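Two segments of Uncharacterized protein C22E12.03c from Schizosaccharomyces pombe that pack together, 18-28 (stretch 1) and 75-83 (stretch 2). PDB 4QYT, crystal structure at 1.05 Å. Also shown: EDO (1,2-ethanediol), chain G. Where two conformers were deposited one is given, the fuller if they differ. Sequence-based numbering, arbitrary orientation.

Stretch 1 (18-28) IEFSAPWGIFK
Stretch 2 (75-83) DIAIIPGGG

How do the two backbones lie against each other? Residues 18-28 are all helical, with a kink where Pro23 N, lacking a hydrogen, makes no bond to the preceding turn; i to i-4 bonds resume with Trp24 N to Phe20 O at 3.3 Å. Residues 76-79 form a strand running nearly antiparallel to the helix, at 155°, with axes 10.0 Å apart at closest approach. The register widens along the contact: CA-CA distances are 5.6 Å for Glu19 and Pro80, 8.4 Å for Pro23 and Ile78, and 10.9 Å for Phe27 and Ile76.

Which side chains fill the widening gap? Glu19, Pro23 and Phe27, spaced four residues apart, point toward the second stretch, Pro23 and Phe27 at the strand and Glu19 at the loop that follows it, while Ile76 and Ile78 alternate with Ala77 to point back. Both isoleucines are m, t (chi1 -56°; chi2 -172° and 175°), an extended form that carries CD1 to the helix. Phe27, at chi1 -79° and chi2 -75°, spans the widest part: its CZ lies 4.0 Å from Ile76 CD1 and its CE2 4.1 Å from Ile78 CD1, both methyls approaching the ring obliquely. Ile78 CD1 also meets Pro23 CB at 4.0 Å. These contacts are purely apolar.

What happens where the backbones come closest? Pro80, its ring C-gamma endo, sets its CB 4.2 Å from Glu19 CB. Glu19 is m, t, with chi3 7°, and its OE1 accepts a weak hydrogen bond from Gly81 N (2.9 Å, 125° at the hydrogen).

Why does glycine suit this turn? At Gly81 (phi/psi -103/-143), an ideal CB would clash with Glu19 OE1 at 2.5 Å. Gly82, at 89/134, is an N-cap whose backbone angles themselves call for glycine. Gly83 then begins a helix, its N donating to ethanediol O1 at 3.0 Å.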

# COMPACT_ATOMS: atom_id res chain seq x y z
N ILE A 18 2.29 -3.64 -0.24
CA ILE A 18 1.29 -2.99 -1.07
C ILE A 18 -0.02 -3.77 -1.03
O ILE A 18 -1.12 -3.18 -0.88
CB ILE A 18 1.82 -2.79 -2.50
CG1 ILE A 18 2.98 -1.80 -2.49
CG2 ILE A 18 0.70 -2.35 -3.42
CD1 ILE A 18 3.82 -1.81 -3.77
N GLU A 19 0.09 -5.08 -1.17
CA GLU A 19 -1.10 -5.94 -1.19
C GLU A 19 -1.78 -6.02 0.17
O GLU A 19 -2.99 -6.22 0.21
CB GLU A 19 -0.72 -7.29 -1.71
CG GLU A 19 -0.31 -7.23 -3.16
CD GLU A 19 0.47 -8.39 -3.63
OE1 GLU A 19 0.65 -9.38 -2.94
OE2 GLU A 19 1.00 -8.24 -4.78
N PHE A 20 -1.02 -5.88 1.25
CA PHE A 20 -1.61 -5.74 2.58
C PHE A 20 -2.34 -4.40 2.72
O PHE A 20 -3.49 -4.34 3.13
CB PHE A 20 -0.52 -5.88 3.66
CG PHE A 20 -1.04 -5.75 5.08
CD1 PHE A 20 -1.36 -4.49 5.61
CD2 PHE A 20 -1.31 -6.87 5.85
CE1 PHE A 20 -1.88 -4.36 6.89
CE2 PHE A 20 -1.84 -6.76 7.10
CZ PHE A 20 -2.15 -5.50 7.61
N SER A 21 -1.66 -3.30 2.37
CA SER A 21 -2.19 -1.97 2.71
C SER A 21 -3.46 -1.59 1.96
O SER A 21 -4.26 -0.81 2.47
CB SER A 21 -1.10 -0.91 2.50
OG SER A 21 0.04 -1.16 3.31
N ALA A 22 -3.60 -2.03 0.71
CA ALA A 22 -4.77 -1.60 -0.06
C ALA A 22 -6.09 -2.10 0.55
O ALA A 22 -6.94 -1.27 0.90
CB ALA A 22 -4.61 -1.98 -1.53
N PRO A 23 -6.30 -3.42 0.71
CA PRO A 23 -7.54 -3.85 1.36
C PRO A 23 -7.65 -3.28 2.76
O PRO A 23 -8.76 -2.96 3.21
CB PRO A 23 -7.46 -5.38 1.31
CG PRO A 23 -5.99 -5.71 1.11
CD PRO A 23 -5.49 -4.57 0.26
N TRP A 24 -6.55 -3.21 3.51
CA TRP A 24 -6.59 -2.65 4.87
C TRP A 24 -7.20 -1.25 4.86
O TRP A 24 -8.16 -0.94 5.57
CB TRP A 24 -5.18 -2.59 5.46
CG TRP A 24 -5.15 -2.06 6.85
CD1 TRP A 24 -4.94 -0.76 7.19
CD2 TRP A 24 -5.41 -2.75 8.05
NE1 TRP A 24 -5.06 -0.60 8.53
CE2 TRP A 24 -5.33 -1.81 9.09
CE3 TRP A 24 -5.69 -4.09 8.37
CZ2 TRP A 24 -5.50 -2.16 10.43
CZ3 TRP A 24 -5.88 -4.41 9.71
CH2 TRP A 24 -5.77 -3.45 10.70
N GLY A 25 -6.64 -0.38 4.02
CA GLY A 25 -7.07 0.99 3.99
C GLY A 25 -8.48 1.17 3.44
O GLY A 25 -9.19 2.10 3.85
N ILE A 26 -8.86 0.32 2.52
CA ILE A 26 -10.22 0.39 1.92
C ILE A 26 -11.27 -0.00 2.95
O ILE A 26 -12.26 0.71 3.13
CB ILE A 26 -10.26 -0.44 0.63
CG1 ILE A 26 -9.44 0.27 -0.46
CG2 ILE A 26 -11.69 -0.67 0.15
CD1 ILE A 26 -9.10 -0.61 -1.65
N PHE A 27 -11.06 -1.12 3.65
CA PHE A 27 -12.04 -1.52 4.68
C PHE A 27 -12.06 -0.56 5.85
O PHE A 27 -13.16 -0.28 6.37
CB PHE A 27 -11.82 -2.97 5.10
CG PHE A 27 -12.37 -3.96 4.14
CD1 PHE A 27 -13.75 -4.16 4.09
CD2 PHE A 27 -11.60 -4.66 3.25
CE1 PHE A 27 -14.31 -5.01 3.16
CE2 PHE A 27 -12.18 -5.53 2.33
CZ PHE A 27 -13.57 -5.67 2.26
N LYS A 28 -10.92 -0.00 6.25
CA LYS A 28 -10.93 1.01 7.30
C LYS A 28 -11.75 2.23 6.86
O LYS A 28 -12.57 2.77 7.63
CB LYS A 28 -9.49 1.42 7.68
CG LYS A 28 -8.82 0.40 8.56
CD LYS A 28 -9.09 0.73 10.01
CE LYS A 28 -8.47 -0.26 10.96
NZ LYS A 28 -8.69 0.13 12.39
N ASP A 75 -16.16 -12.81 8.50
CA ASP A 75 -16.93 -13.06 7.29
C ASP A 75 -16.12 -13.03 6.02
O ASP A 75 -16.58 -13.56 4.99
CB ASP A 75 -18.07 -12.02 7.19
CG ASP A 75 -18.86 -11.95 8.45
OD1 ASP A 75 -19.48 -12.99 8.79
OD2 ASP A 75 -18.73 -10.95 9.19
N ILE A 76 -14.98 -12.35 6.04
CA ILE A 76 -14.12 -12.24 4.86
C ILE A 76 -12.72 -12.64 5.31
O ILE A 76 -12.24 -12.18 6.33
CB ILE A 76 -14.12 -10.81 4.28
CG1 ILE A 76 -15.53 -10.32 3.95
CG2 ILE A 76 -13.20 -10.73 3.06
CD1 ILE A 76 -15.56 -9.01 3.20
N ALA A 77 -12.08 -13.48 4.48
CA ALA A 77 -10.69 -13.87 4.68
C ALA A 77 -9.88 -13.42 3.49
O ALA A 77 -10.24 -13.77 2.37
CB ALA A 77 -10.57 -15.37 4.84
N ILE A 78 -8.81 -12.67 3.74
CA ILE A 78 -7.97 -12.13 2.66
C ILE A 78 -6.56 -12.69 2.83
O ILE A 78 -5.95 -12.60 3.89
CB ILE A 78 -7.96 -10.58 2.69
CG1 ILE A 78 -9.38 -10.01 2.63
CG2 ILE A 78 -7.08 -10.05 1.55
CD1 ILE A 78 -9.45 -8.53 2.79
N ILE A 79 -6.02 -13.14 1.68
CA ILE A 79 -4.70 -13.72 1.60
C ILE A 79 -3.91 -12.88 0.62
O ILE A 79 -4.16 -12.88 -0.61
CB ILE A 79 -4.71 -15.20 1.19
CG1 ILE A 79 -5.72 -15.93 2.07
CG2 ILE A 79 -3.33 -15.79 1.45
CD1 ILE A 79 -5.91 -17.39 1.74
N PRO A 80 -2.99 -12.08 1.16
CA PRO A 80 -2.14 -11.29 0.29
C PRO A 80 -0.95 -12.11 -0.22
O PRO A 80 -0.71 -13.24 0.22
CB PRO A 80 -1.71 -10.14 1.21
CG PRO A 80 -1.68 -10.79 2.59
CD PRO A 80 -2.77 -11.79 2.59
N GLY A 81 -0.18 -11.48 -1.13
CA GLY A 81 0.97 -12.13 -1.73
C GLY A 81 2.29 -11.68 -1.16
O GLY A 81 2.40 -11.39 0.02
N GLY A 82 3.28 -11.59 -2.05
CA GLY A 82 4.67 -11.64 -1.64
C GLY A 82 5.13 -13.09 -1.62
O GLY A 82 4.42 -13.95 -1.11
N GLY A 83 6.30 -13.40 -2.16
CA GLY A 83 6.66 -14.80 -2.36
C GLY A 83 6.69 -15.60 -1.06
O GLY A 83 6.09 -16.68 -0.97
C1 EDO G . 7.67 -11.47 -4.16
O1 EDO G . 8.59 -11.83 -3.16
C2 EDO G . 7.18 -10.14 -3.67
O2 EDO G . 6.90 -9.33 -4.77